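Local coordinates for probable signal peptide protein (Ralstonia solanacearum, PDB 2QGU), which binds a phospholipid and, as a member of the MlaC family, probably carries lipids across the periplasm between the two bacterial membranes, at residues A[119-124]-A[139-144]; A[148-153]-A[164-169]; A[95-100]-A[193-198]. The protein carries 13 engineered substitutions. All coordinates share one frame; numbering follows the deposited sequence.

Interaction 1. Residues A[119-124]-A[139-144]; sequences QTVAYK and STVNNN. Engineered in segment 119-124: Ala122 (natural residue Ser). With PEF (di-palmitoyl-3-sn-phosphatidylethanolamine), chain B.
Residues Thr120 to Tyr123 and Ser139 to Asn143 run antiparallel as two strands of a beta hairpin, with short axes approaching to 4.7 Å at 157°. Ala122 and Thr140 form a hydrogen-bonded pair: Ala122 N reaches Thr140 O at 2.9 Å, and Thr140 N returns the bond to Ala122 O. Val121 with Val141 and Tyr123 with Ser139 are the non-hydrogen-bonded pairs and send their side chains to the same face of the sheet. There the Tyr123 ring meets Ser139 obliquely, CE1 being 3.6 Å from Ser139 CB, while Ser139 OG bonds to Leu150 O on the next strand and accepts from a water that also donates to Tyr123 OH. Thr140 lies on the other face with the engineered Ala122, and the Lys124 chain crosses it obliquely, its CE 3.5 Å from Thr140 OG1; a water links Lys124 NZ to that hydroxyl.

At the far end Asn143 CG, anti to its backbone N, puts the amide beside that of Gln119, the two planes only 11° apart. Gln119 NE2 donates to Asn143 OD1 at 2.9 Å and makes a weak bond to the ester carbonyl oxygen O5 of the lipid. Asn143 ND2 gives a straighter bond, 163° at the hydrogen, to phosphate oxygen O1P at 2.9 Å, and another to Glu146 OE1. The paired amides therefore turn N-H groups toward the phosphatidylethanolamine, holding the phosphate by one good bond, with a weaker one to the ester carbonyl.

Interaction 2. Residues A[148-153]-A[164-169]; sequences VALDYR and YDINIS. With PEF (di-palmitoyl-3-sn-phosphatidylethanolamine), chain B.
Arg153 CB sits over one face of the Tyr164 ring, 3.8 Å from its centroid and 22° off the normal, a CH-pi contact displaced toward the rim. The two side chains cross obliquely, and Arg153 CD continues over the phenol to meet Tyr164 OH at 3.4 Å. That hydroxyl bonds to Asp134, and the arginine makes a cation-pi contact with Trp172. Asp165 runs alongside Arg153 and points the same way, but its carboxylate turns to Ser174, its OD2 staying 4.7 Å from Arg153 NE.

The face bearing Leu150, Tyr152, Ile166 and Ile168 is largely apolar. Tyr152 and Ile166 lie side by side: Ile166 CG1 is anti to the backbone N (chi1 -170°), and CD1 beyond it meets Tyr152 CE1 at 3.6 Å. Leu150 likewise lies beside Ile168, pointing the same way, with CD2 against Ile168 CG1 at 3.8 Å. This is a hairpin in the antiparallel sheet of this MlaC-family protein (NTF2 clan), and its inner surface lines the phospholipid pocket. Ile168 CG2 touches C11 of one acyl chain at 3.7 Å, whereas Leu150 CD1 and Tyr152 OH touch C34 and C38, respectively, of the other. Between the strands, Asn167 N donates to Asp151 O at 2.8 Å, and Arg153 N donates to Asp165 O. Asp151 itself carries a salt bridge to Arg138 on the neighbouring strand 134-143.

Interaction 3. Residues A[95-100]-A[193-198]; sequences QQIQDG and GLVQFL
Ile97 meets Val195 with CG1 anti to its own carbonyl carbon (chi1 -69°), while CG2 lies anti to its backbone N. This splits the side chain between partners on the facing helix: CG1 touches Val195 CG2 at 3.8 Å, and CG2 meets Leu198 CD1 at 3.9 Å. Farther out, Ile97 CD1 reaches Leu194 CD2 at 4.1 Å. The isoleucine crosses each of its three partners at about a right angle.

Segments 95-100 and 193-198, on helices 91-114 and 191-206, run in the same general direction, their axes 9.8 Å apart at 28°. The contact joins the C-terminal helix of the MlaC chain to the long helix that leads into the sheet, and no hydrogen bond crosses between the two segments. Gly100, which has no side chain, lies opposite Leu198, their CA atoms 5.9 Å apart, and its carbonyl oxygen accepts a bond from Asn202 ND2, one turn after Leu198 on the other helix. Leu198 CD1 also rests 3.8 Å from Ile97 O. At the solvent side, Gln96 crosses Val195, placing OE1 4.1 Å from Val195 CG1. Away from solvent, Met82 of helix 74-82 touches Ile97 and Phe181 of helix 173-188 touches Leu194.

Interactions 1 and 2 belong to one antiparallel sheet, their centres about 12 Å apart, and join through the neighbouring strands 134-143 and 146-157; Val141 N, for example, pairs with Val148 O. Both touch the bound phospholipid, interaction 1 at its polar end and interaction 2 along its acyl chains, so successive hairpins serve different parts of one ligand. Interaction 3 lies on the other side of the chain's centre, about 33 Å from interaction 1 and about 23 Å from interaction 2, centre to centre. Its helices 91-114 and 191-206 bracket the sheet strands in sequence, so this distant helical contact brings together chain regions before and after the lipid-binding sheet.

Interaction 1. Residues A[119-124]-A[139-144]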
loop_
_atom_site.group_PDB
_atom_site.type_symbol
_atom_site.label_atom_id
_atom_site.label_comp_id
_atom_site.label_asym_id
_atom_site.label_seq_id
_atom_site.Cartn_x
_atom_site.Cartn_y
_atom_site.Cartn_z
ATOM N N GLN A 119 -15.226 -8.376 8.570
ATOM C CA GLN A 119 -14.005 -7.965 9.265
ATOM C C GLN A 119 -14.183 -6.682 10.046
ATOM O O GLN A 119 -14.776 -5.723 9.558
ATOM C CB GLN A 119 -12.843 -7.784 8.291
ATOM C CG GLN A 119 -12.207 -9.077 7.832
ATOM C CD GLN A 119 -12.909 -9.692 6.643
ATOM O OE1 GLN A 119 -13.983 -9.240 6.228
ATOM N NE2 GLN A 119 -12.307 -10.731 6.086
ATOM N N THR A 120 -13.659 -6.692 11.269
ATOM C CA THR A 120 -13.569 -5.511 12.106
ATOM C C THR A 120 -12.105 -5.337 12.501
ATOM O O THR A 120 -11.314 -6.272 12.386
ATOM C CB THR A 120 -14.431 -5.646 13.377
ATOM O OG1 THR A 120 -14.027 -6.807 14.107
ATOM C CG2 THR A 120 -15.926 -5.739 13.029
ATOM N N VAL A 121 -11.750 -4.147 12.970
ATOM C CA VAL A 121 -10.358 -3.850 13.306
ATOM C C VAL A 121 -10.240 -3.180 14.673
ATOM O O VAL A 121 -11.013 -2.274 15.006
ATOM C CB VAL A 121 -9.667 -3.011 12.188
ATOM C CG1 VAL A 121 -10.466 -1.754 11.869
ATOM C CG2 VAL A 121 -8.227 -2.671 12.549
ATOM N N ALA A 122 -9.278 -3.658 15.459
ATOM C CA ALA A 122 -8.971 -3.094 16.762
ATOM C C ALA A 122 -7.580 -2.489 16.676
ATOM O O ALA A 122 -6.677 -3.072 16.060
ATOM C CB ALA A 122 -9.015 -4.170 17.820
ATOM N N TYR A 123 -7.417 -1.316 17.276
ATOM C CA TYR A 123 -6.128 -0.634 17.297
ATOM C C TYR A 123 -5.401 -0.859 18.609
ATOM O O TYR A 123 -6.001 -0.828 19.691
ATOM C CB TYR A 123 -6.282 0.861 16.941
ATOM C CG TYR A 123 -6.648 0.978 15.487
ATOM C CD1 TYR A 123 -5.665 1.110 14.510
ATOM C CD2 TYR A 123 -7.974 0.844 15.077
ATOM C CE1 TYR A 123 -5.991 1.151 13.161
ATOM C CE2 TYR A 123 -8.310 0.873 13.728
ATOM C CZ TYR A 123 -7.316 1.026 12.779
ATOM O OH TYR A 123 -7.663 1.045 11.445
ATOM N N LYS A 124 -4.106 -1.123 18.492
ATOM C CA LYS A 124 -3.235 -1.230 19.649
ATOM C C LYS A 124 -2.883 0.191 20.116
ATOM O O LYS A 124 -3.109 1.163 19.383
ATOM C CB LYS A 124 -1.987 -2.043 19.289
ATOM C CG LYS A 124 -2.300 -3.509 18.966
ATOM C CD LYS A 124 -1.058 -4.240 18.497
ATOM C CE LYS A 124 -1.394 -5.692 18.196
ATOM N NZ LYS A 124 -0.186 -6.427 17.731
ATOM N N SER A 139 -2.397 -2.416 14.425
ATOM C CA SER A 139 -3.783 -2.865 14.470
ATOM C C SER A 139 -3.902 -4.369 14.250
ATOM O O SER A 139 -2.961 -5.023 13.785
ATOM C CB SER A 139 -4.629 -2.120 13.426
ATOM O OG SER A 139 -4.493 -2.691 12.130
ATOM N N THR A 140 -5.075 -4.897 14.598
ATOM C CA THR A 140 -5.404 -6.301 14.389
ATOM C C THR A 140 -6.778 -6.385 13.740
ATOM O O THR A 140 -7.771 -5.896 14.296
ATOM C CB THR A 140 -5.450 -7.086 15.725
ATOM O OG1 THR A 140 -4.257 -6.857 16.490
ATOM C CG2 THR A 140 -5.605 -8.573 15.459
ATOM N N VAL A 141 -6.830 -6.998 12.565
ATOM C CA VAL A 141 -8.087 -7.259 11.873
ATOM C C VAL A 141 -8.612 -8.609 12.358
ATOM O O VAL A 141 -7.854 -9.584 12.418
ATOM C CB VAL A 141 -7.884 -7.306 10.338
ATOM C CG1 VAL A 141 -9.191 -7.618 9.617
ATOM C CG2 VAL A 141 -7.309 -5.987 9.839
ATOM N N ASN A 142 -9.895 -8.665 12.718
ATOM C CA ASN A 142 -10.535 -9.953 12.959
ATOM C C ASN A 142 -10.980 -10.547 11.628
ATOM O O ASN A 142 -11.957 -10.093 11.033
ATOM C CB ASN A 142 -11.731 -9.830 13.906
ATOM C CG ASN A 142 -12.453 -11.151 14.083
ATOM O OD1 ASN A 142 -11.847 -12.217 13.952
ATOM N ND2 ASN A 142 -13.751 -11.092 14.362
ATOM N N ASN A 143 -10.235 -11.545 11.159
ATOM C CA ASN A 143 -10.523 -12.209 9.897
ATOM C C ASN A 143 -11.194 -13.549 10.141
ATOM O O ASN A 143 -10.530 -14.584 10.183
ATOM C CB ASN A 143 -9.228 -12.406 9.093
ATOM C CG ASN A 143 -9.470 -13.082 7.752
ATOM O OD1 ASN A 143 -10.443 -12.786 7.064
ATOM N ND2 ASN A 143 -8.582 -14.004 7.380
ATOM N N ASN A 144 -12.518 -13.521 10.302
ATOM C CA ASN A 144 -13.303 -14.736 10.572
ATOM C C ASN A 144 -12.715 -15.518 11.757
ATOM O O ASN A 144 -12.624 -16.750 11.721
ATOM C CB ASN A 144 -13.399 -15.636 9.322
ATOM C CG ASN A 144 -13.849 -14.885 8.073
ATOM O OD1 ASN A 144 -13.127 -14.831 7.071
ATOM N ND2 ASN A 144 -15.044 -14.309 8.124
HETATM C C2 PEF B . -6.488 -11.983 4.048
HETATM C C1 PEF B . -6.515 -13.501 4.223
HETATM N N PEF B . -7.351 -18.524 1.168
HETATM C C3 PEF B . -7.687 -11.374 4.746
HETATM C C4 PEF B . -6.282 -16.473 1.972
HETATM C C5 PEF B . -6.060 -17.910 1.508
HETATM C C10 PEF B . -4.367 -11.091 3.648
HETATM C C11 PEF B . -3.176 -10.243 4.075
HETATM C C12 PEF B . -3.645 -8.840 4.460
HETATM C C13 PEF B . -4.065 -8.090 3.200
HETATM C C14 PEF B . -4.269 -6.611 3.474
HETATM C C15 PEF B . -4.615 -5.893 2.172
HETATM C C16 PEF B . -4.510 -4.381 2.347
HETATM C C17 PEF B . -4.560 -3.668 1.000
HETATM C C18 PEF B . -3.159 -3.544 0.396
HETATM C C19 PEF B . -2.956 -2.162 -0.220
HETATM C C20 PEF B . -3.466 -2.132 -1.664
HETATM C C21 PEF B . -3.331 -0.732 -2.259
HETATM C C22 PEF B . -1.882 -0.447 -2.654
HETATM C C23 PEF B . -1.778 0.843 -3.466
HETATM C C24 PEF B . -1.415 2.030 -2.577
HETATM C C25 PEF B . -1.838 3.347 -3.224
HETATM C C30 PEF B . -8.584 -9.333 5.399
HETATM C C31 PEF B . -8.810 -7.949 5.458
HETATM C C32 PEF B . -8.230 -7.174 4.463
HETATM C C33 PEF B . -8.796 -5.740 4.492
HETATM C C34 PEF B . -7.829 -4.730 5.132
HETATM C C35 PEF B . -7.992 -3.312 4.550
HETATM C C36 PEF B . -6.885 -2.510 4.845
HETATM C C37 PEF B . -6.908 -1.276 4.187
HETATM C C38 PEF B . -5.780 -0.518 4.519
HETATM C C39 PEF B . -5.670 0.781 3.709
HETATM C C40 PEF B . -4.296 1.458 3.887
HETATM C C41 PEF B . -3.263 0.928 2.876
HETATM C C42 PEF B . -2.105 1.912 2.674
HETATM C C43 PEF B . -0.884 1.221 2.052
HETATM C C44 PEF B . 0.234 2.223 1.743
HETATM C C45 PEF B . 1.453 1.532 1.125
HETATM O O4 PEF B . -4.491 -11.422 2.465
HETATM O O5 PEF B . -9.100 -10.005 6.287
HETATM O O2 PEF B . -5.273 -11.451 4.604
HETATM O O3 PEF B . -7.836 -9.965 4.436
HETATM O O1P PEF B . -8.488 -15.741 5.042
HETATM O O2P PEF B . -9.097 -15.785 2.558
HETATM O O3P PEF B . -7.542 -14.052 3.394
HETATM O O4P PEF B . -6.831 -16.474 3.302
HETATM P P PEF B . -8.107 -15.538 3.622
HETATM O O HOH W 1 -15.168 -8.943 12.832
HETATM O O HOH W 2 -6.081 -1.452 10.182
HETATM O O HOH W 3 -0.297 -5.432 14.985
HETATM O O HOH W 4 -1.994 -7.975 15.642
#

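Interaction 2. Residues A[148-153]-A[164-169]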
loop_
_atom_site.group_PDB
_atom_site.type_symbol
_atom_site.label_atom_id
_atom_site.label_comp_id
_atom_site.label_asym_id
_atom_site.label_seq_id
_atom_site.Cartn_x
_atom_site.Cartn_y
_atom_site.Cartn_z
ATOM N N VAL A 148 -5.303 -10.868 12.311
ATOM C CA VAL A 148 -4.425 -10.479 11.210
ATOM C C VAL A 148 -3.801 -9.123 11.545
ATOM O O VAL A 148 -4.500 -8.112 11.607
ATOM C CB VAL A 148 -5.204 -10.418 9.864
ATOM C CG1 VAL A 148 -4.336 -9.886 8.735
ATOM C CG2 VAL A 148 -5.745 -11.799 9.492
ATOM N N ALA A 149 -2.490 -9.109 11.780
ATOM C CA ALA A 149 -1.791 -7.876 12.137
ATOM C C ALA A 149 -1.597 -6.986 10.912
ATOM O O ALA A 149 -1.070 -7.424 9.881
ATOM C CB ALA A 149 -0.449 -8.202 12.754
ATOM N N LEU A 150 -2.023 -5.733 11.028
ATOM C CA LEU A 150 -1.701 -4.733 10.016
ATOM C C LEU A 150 -1.142 -3.519 10.717
ATOM O O LEU A 150 -1.830 -2.904 11.527
ATOM C CB LEU A 150 -2.930 -4.339 9.176
ATOM C CG LEU A 150 -3.551 -5.389 8.241
ATOM C CD1 LEU A 150 -4.757 -4.793 7.518
ATOM C CD2 LEU A 150 -2.534 -5.956 7.252
ATOM N N ASP A 151 0.109 -3.186 10.412
ATOM C CA ASP A 151 0.719 -1.967 10.952
ATOM C C ASP A 151 0.986 -0.997 9.812
ATOM O O ASP A 151 1.112 -1.409 8.661
ATOM C CB ASP A 151 2.026 -2.258 11.694
ATOM C CG ASP A 151 1.847 -3.174 12.894
ATOM O OD1 ASP A 151 0.699 -3.468 13.296
ATOM O OD2 ASP A 151 2.890 -3.581 13.438
ATOM N N TYR A 152 1.086 0.285 10.150
ATOM C CA TYR A 152 1.228 1.337 9.151
ATOM C C TYR A 152 2.304 2.310 9.553
ATOM O O TYR A 152 2.393 2.675 10.725
ATOM C CB TYR A 152 -0.085 2.115 9.014
ATOM C CG TYR A 152 -1.270 1.236 8.741
ATOM C CD1 TYR A 152 -1.671 0.974 7.433
ATOM C CD2 TYR A 152 -1.988 0.654 9.787
ATOM C CE1 TYR A 152 -2.755 0.157 7.169
ATOM C CE2 TYR A 152 -3.084 -0.174 9.534
ATOM C CZ TYR A 152 -3.458 -0.418 8.217
ATOM O OH TYR A 152 -4.533 -1.226 7.913
ATOM N N ARG A 153 3.124 2.727 8.594
ATOM C CA ARG A 153 4.001 3.874 8.802
ATOM C C ARG A 153 3.274 5.113 8.311
ATOM O O ARG A 153 2.696 5.115 7.220
ATOM C CB ARG A 153 5.349 3.705 8.095
ATOM C CG ARG A 153 6.233 2.637 8.706
ATOM C CD ARG A 153 7.707 2.886 8.429
ATOM N NE ARG A 153 8.536 1.862 9.059
ATOM C CZ ARG A 153 8.983 1.908 10.313
ATOM N NH1 ARG A 153 8.701 2.942 11.098
ATOM N NH2 ARG A 153 9.725 0.914 10.781
ATOM N N TYR A 164 2.554 5.711 4.372
ATOM C CA TYR A 164 3.534 5.419 3.326
ATOM C C TYR A 164 4.087 3.993 3.345
ATOM O O TYR A 164 4.906 3.636 2.501
ATOM C CB TYR A 164 4.659 6.466 3.313
ATOM C CG TYR A 164 5.608 6.390 4.488
ATOM C CD1 TYR A 164 5.362 7.108 5.663
ATOM C CD2 TYR A 164 6.762 5.610 4.421
ATOM C CE1 TYR A 164 6.238 7.034 6.743
ATOM C CE2 TYR A 164 7.641 5.536 5.489
ATOM C CZ TYR A 164 7.377 6.249 6.645
ATOM O OH TYR A 164 8.264 6.173 7.696
ATOM N N ASP A 165 3.639 3.181 4.295
ATOM C CA ASP A 165 4.025 1.774 4.310
ATOM C C ASP A 165 3.010 0.979 5.104
ATOM O O ASP A 165 2.305 1.527 5.958
ATOM C CB ASP A 165 5.409 1.604 4.935
ATOM C CG ASP A 165 6.170 0.402 4.397
ATOM O OD1 ASP A 165 5.630 -0.361 3.566
ATOM O OD2 ASP A 165 7.329 0.226 4.816
ATOM N N ILE A 166 2.933 -0.311 4.796
ATOM C CA ILE A 166 2.040 -1.233 5.493
ATOM C C ILE A 166 2.808 -2.510 5.794
ATOM O O ILE A 166 3.653 -2.940 5.002
ATOM C CB ILE A 166 0.737 -1.517 4.681
ATOM C CG1 ILE A 166 -0.292 -2.281 5.533
ATOM C CG2 ILE A 166 1.041 -2.229 3.357
ATOM C CD1 ILE A 166 -1.685 -2.374 4.898
ATOM N N ASN A 167 2.536 -3.078 6.964
ATOM C CA ASN A 167 3.188 -4.291 7.415
ATOM C C ASN A 167 2.173 -5.420 7.410
ATOM O O ASN A 167 1.166 -5.347 8.112
ATOM C CB ASN A 167 3.775 -4.072 8.813
ATOM C CG ASN A 167 4.586 -5.248 9.297
ATOM O OD1 ASN A 167 4.049 -6.330 9.531
ATOM N ND2 ASN A 167 5.890 -5.043 9.462
ATOM N N ILE A 168 2.442 -6.436 6.588
ATOM C CA ILE A 168 1.541 -7.571 6.378
ATOM C C ILE A 168 2.343 -8.835 6.637
ATOM O O ILE A 168 3.452 -8.980 6.118
ATOM C CB ILE A 168 1.001 -7.599 4.925
ATOM C CG1 ILE A 168 0.198 -6.332 4.619
ATOM C CG2 ILE A 168 0.164 -8.854 4.669
ATOM C CD1 ILE A 168 -0.165 -6.170 3.139
ATOM N N SER A 169 1.785 -9.741 7.436
ATOM C CA SER A 169 2.477 -10.979 7.818
ATOM C C SER A 169 3.871 -10.693 8.392
ATOM O O SER A 169 4.830 -11.421 8.136
ATOM C CB SER A 169 2.543 -11.948 6.631
ATOM O OG SER A 169 1.249 -12.287 6.157
HETATM C C2 PEF B . -6.488 -11.983 4.048
HETATM C C1 PEF B . -6.515 -13.501 4.223
HETATM N N PEF B . -7.351 -18.524 1.168
HETATM C C3 PEF B . -7.687 -11.374 4.746
HETATM C C4 PEF B . -6.282 -16.473 1.972
HETATM C C5 PEF B . -6.060 -17.910 1.508
HETATM C C10 PEF B . -4.367 -11.091 3.648
HETATM C C11 PEF B . -3.176 -10.243 4.075
HETATM C C12 PEF B . -3.645 -8.840 4.460
HETATM C C13 PEF B . -4.065 -8.090 3.200
HETATM C C14 PEF B . -4.269 -6.611 3.474
HETATM C C15 PEF B . -4.615 -5.893 2.172
HETATM C C16 PEF B . -4.510 -4.381 2.347
HETATM C C17 PEF B . -4.560 -3.668 1.000
HETATM C C18 PEF B . -3.159 -3.544 0.396
HETATM C C19 PEF B . -2.956 -2.162 -0.220
HETATM C C20 PEF B . -3.466 -2.132 -1.664
HETATM C C21 PEF B . -3.331 -0.732 -2.259
HETATM C C22 PEF B . -1.882 -0.447 -2.654
HETATM C C23 PEF B . -1.778 0.843 -3.466
HETATM C C24 PEF B . -1.415 2.030 -2.577
HETATM C C25 PEF B . -1.838 3.347 -3.224
HETATM C C30 PEF B . -8.584 -9.333 5.399
HETATM C C31 PEF B . -8.810 -7.949 5.458
HETATM C C32 PEF B . -8.230 -7.174 4.463
HETATM C C33 PEF B . -8.796 -5.740 4.492
HETATM C C34 PEF B . -7.829 -4.730 5.132
HETATM C C35 PEF B . -7.992 -3.312 4.550
HETATM C C36 PEF B . -6.885 -2.510 4.845
HETATM C C37 PEF B . -6.908 -1.276 4.187
HETATM C C38 PEF B . -5.780 -0.518 4.519
HETATM C C39 PEF B . -5.670 0.781 3.709
HETATM C C40 PEF B . -4.296 1.458 3.887
HETATM C C41 PEF B . -3.263 0.928 2.876
HETATM C C42 PEF B . -2.105 1.912 2.674
HETATM C C43 PEF B . -0.884 1.221 2.052
HETATM C C44 PEF B . 0.234 2.223 1.743
HETATM C C45 PEF B . 1.453 1.532 1.125
HETATM O O4 PEF B . -4.491 -11.422 2.465
HETATM O O5 PEF B . -9.100 -10.005 6.287
HETATM O O2 PEF B . -5.273 -11.451 4.604
HETATM O O3 PEF B . -7.836 -9.965 4.436
HETATM O O1P PEF B . -8.488 -15.741 5.042
HETATM O O2P PEF B . -9.097 -15.785 2.558
HETATM O O3P PEF B . -7.542 -14.052 3.394
HETATM O O4P PEF B . -6.831 -16.474 3.302
HETATM P P PEF B . -8.107 -15.538 3.622
HETATM O O HOH W 5 -0.703 -9.911 8.830
HETATM O O HOH W 6 1.829 -7.657 10.125
#

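Interaction 3. Residues A[95-100]-A[193-198]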
loop_
_atom_site.group_PDB
_atom_site.type_symbol
_atom_site.label_atom_id
_atom_site.label_comp_id
_atom_site.label_asym_id
_atom_site.label_seq_id
_atom_site.Cartn_x
_atom_site.Cartn_y
_atom_site.Cartn_z
ATOM N N GLN A 95 7.501 8.094 -12.720
ATOM C CA GLN A 95 6.048 7.999 -12.813
ATOM C C GLN A 95 5.599 6.601 -13.249
ATOM O O GLN A 95 4.674 6.031 -12.666
ATOM C CB GLN A 95 5.488 9.066 -13.762
ATOM C CG GLN A 95 3.970 9.188 -13.707
ATOM C CD GLN A 95 3.471 9.568 -12.326
ATOM O OE1 GLN A 95 2.766 8.793 -11.665
ATOM N NE2 GLN A 95 3.847 10.754 -11.871
ATOM N N GLN A 96 6.261 6.045 -14.263
ATOM C CA GLN A 96 5.920 4.709 -14.757
ATOM C C GLN A 96 6.095 3.644 -13.682
ATOM O O GLN A 96 5.263 2.742 -13.561
ATOM C CB GLN A 96 6.761 4.347 -15.982
ATOM C CG GLN A 96 6.466 5.214 -17.197
ATOM C CD GLN A 96 7.411 4.970 -18.352
ATOM O OE1 GLN A 96 8.436 4.304 -18.214
ATOM N NE2 GLN A 96 7.070 5.523 -19.507
ATOM N N ILE A 97 7.182 3.755 -12.921
ATOM C CA ILE A 97 7.455 2.817 -11.827
ATOM C C ILE A 97 6.431 2.938 -10.695
ATOM O O ILE A 97 5.931 1.923 -10.210
ATOM C CB ILE A 97 8.920 2.923 -11.335
ATOM C CG1 ILE A 97 9.860 2.394 -12.424
ATOM C CG2 ILE A 97 9.134 2.136 -10.036
ATOM C CD1 ILE A 97 11.312 2.799 -12.270
ATOM N N GLN A 98 6.113 4.163 -10.285
ATOM C CA GLN A 98 5.062 4.351 -9.286
ATOM C C GLN A 98 3.739 3.737 -9.748
ATOM O O GLN A 98 3.086 3.019 -8.989
ATOM C CB GLN A 98 4.871 5.827 -8.929
ATOM C CG GLN A 98 3.929 6.014 -7.743
ATOM C CD GLN A 98 3.581 7.462 -7.434
ATOM O OE1 GLN A 98 2.528 7.734 -6.857
ATOM N NE2 GLN A 98 4.457 8.387 -7.801
ATOM N N ASP A 99 3.355 4.010 -10.993
ATOM C CA ASP A 99 2.098 3.499 -11.533
ATOM C C ASP A 99 2.097 1.974 -11.634
ATOM O O ASP A 99 1.112 1.322 -11.284
ATOM C CB ASP A 99 1.801 4.129 -12.897
ATOM C CG ASP A 99 1.506 5.621 -12.812
ATOM O OD1 ASP A 99 1.339 6.151 -11.693
ATOM O OD2 ASP A 99 1.439 6.269 -13.877
ATOM N N GLY A 100 3.210 1.405 -12.097
ATOM C CA GLY A 100 3.321 -0.049 -12.240
ATOM C C GLY A 100 3.361 -0.771 -10.904
ATOM O O GLY A 100 2.782 -1.845 -10.754
ATOM N N GLY A 193 15.494 -1.996 -16.627
ATOM C CA GLY A 193 15.225 -3.387 -16.260
ATOM C C GLY A 193 14.066 -3.516 -15.287
ATOM O O GLY A 193 13.252 -4.437 -15.397
ATOM N N LEU A 194 13.987 -2.586 -14.342
ATOM C CA LEU A 194 12.892 -2.583 -13.380
ATOM C C LEU A 194 11.542 -2.288 -14.038
ATOM O O LEU A 194 10.537 -2.928 -13.715
ATOM C CB LEU A 194 13.169 -1.606 -12.234
ATOM C CG LEU A 194 12.062 -1.544 -11.175
ATOM C CD1 LEU A 194 11.827 -2.913 -10.525
ATOM C CD2 LEU A 194 12.368 -0.520 -10.120
ATOM N N VAL A 195 11.519 -1.328 -14.960
ATOM C CA VAL A 195 10.302 -1.031 -15.718
ATOM C C VAL A 195 9.825 -2.286 -16.461
ATOM O O VAL A 195 8.645 -2.636 -16.418
ATOM C CB VAL A 195 10.517 0.148 -16.704
ATOM C CG1 VAL A 195 9.281 0.371 -17.591
ATOM C CG2 VAL A 195 10.867 1.430 -15.951
ATOM N N GLN A 196 10.757 -2.963 -17.127
ATOM C CA GLN A 196 10.470 -4.215 -17.825
ATOM C C GLN A 196 9.895 -5.272 -16.874
ATOM O O GLN A 196 8.901 -5.930 -17.193
ATOM C CB GLN A 196 11.749 -4.731 -18.491
ATOM C CG GLN A 196 11.591 -5.999 -19.322
ATOM C CD GLN A 196 12.927 -6.523 -19.821
ATOM O OE1 GLN A 196 13.818 -6.842 -19.030
ATOM N NE2 GLN A 196 13.070 -6.615 -21.138
ATOM N N PHE A 197 10.526 -5.426 -15.711
ATOM C CA PHE A 197 10.085 -6.377 -14.693
ATOM C C PHE A 197 8.667 -6.076 -14.211
ATOM O O PHE A 197 7.840 -6.988 -14.089
ATOM C CB PHE A 197 11.074 -6.369 -13.522
ATOM C CG PHE A 197 10.620 -7.149 -12.315
ATOM C CD1 PHE A 197 10.736 -8.537 -12.278
ATOM C CD2 PHE A 197 10.124 -6.488 -11.194
ATOM C CE1 PHE A 197 10.338 -9.254 -11.154
ATOM C CE2 PHE A 197 9.723 -7.200 -10.065
ATOM C CZ PHE A 197 9.834 -8.584 -10.046
ATOM N N LEU A 198 8.385 -4.805 -13.931
ATOM C CA LEU A 198 7.043 -4.438 -13.475
ATOM C C LEU A 198 5.987 -4.725 -14.538
ATOM O O LEU A 198 4.898 -5.193 -14.219
ATOM C CB LEU A 198 6.995 -2.987 -12.990
ATOM C CG LEU A 198 7.747 -2.719 -11.678
ATOM C CD1 LEU A 198 7.773 -1.225 -11.383
ATOM C CD2 LEU A 198 7.144 -3.477 -10.501
#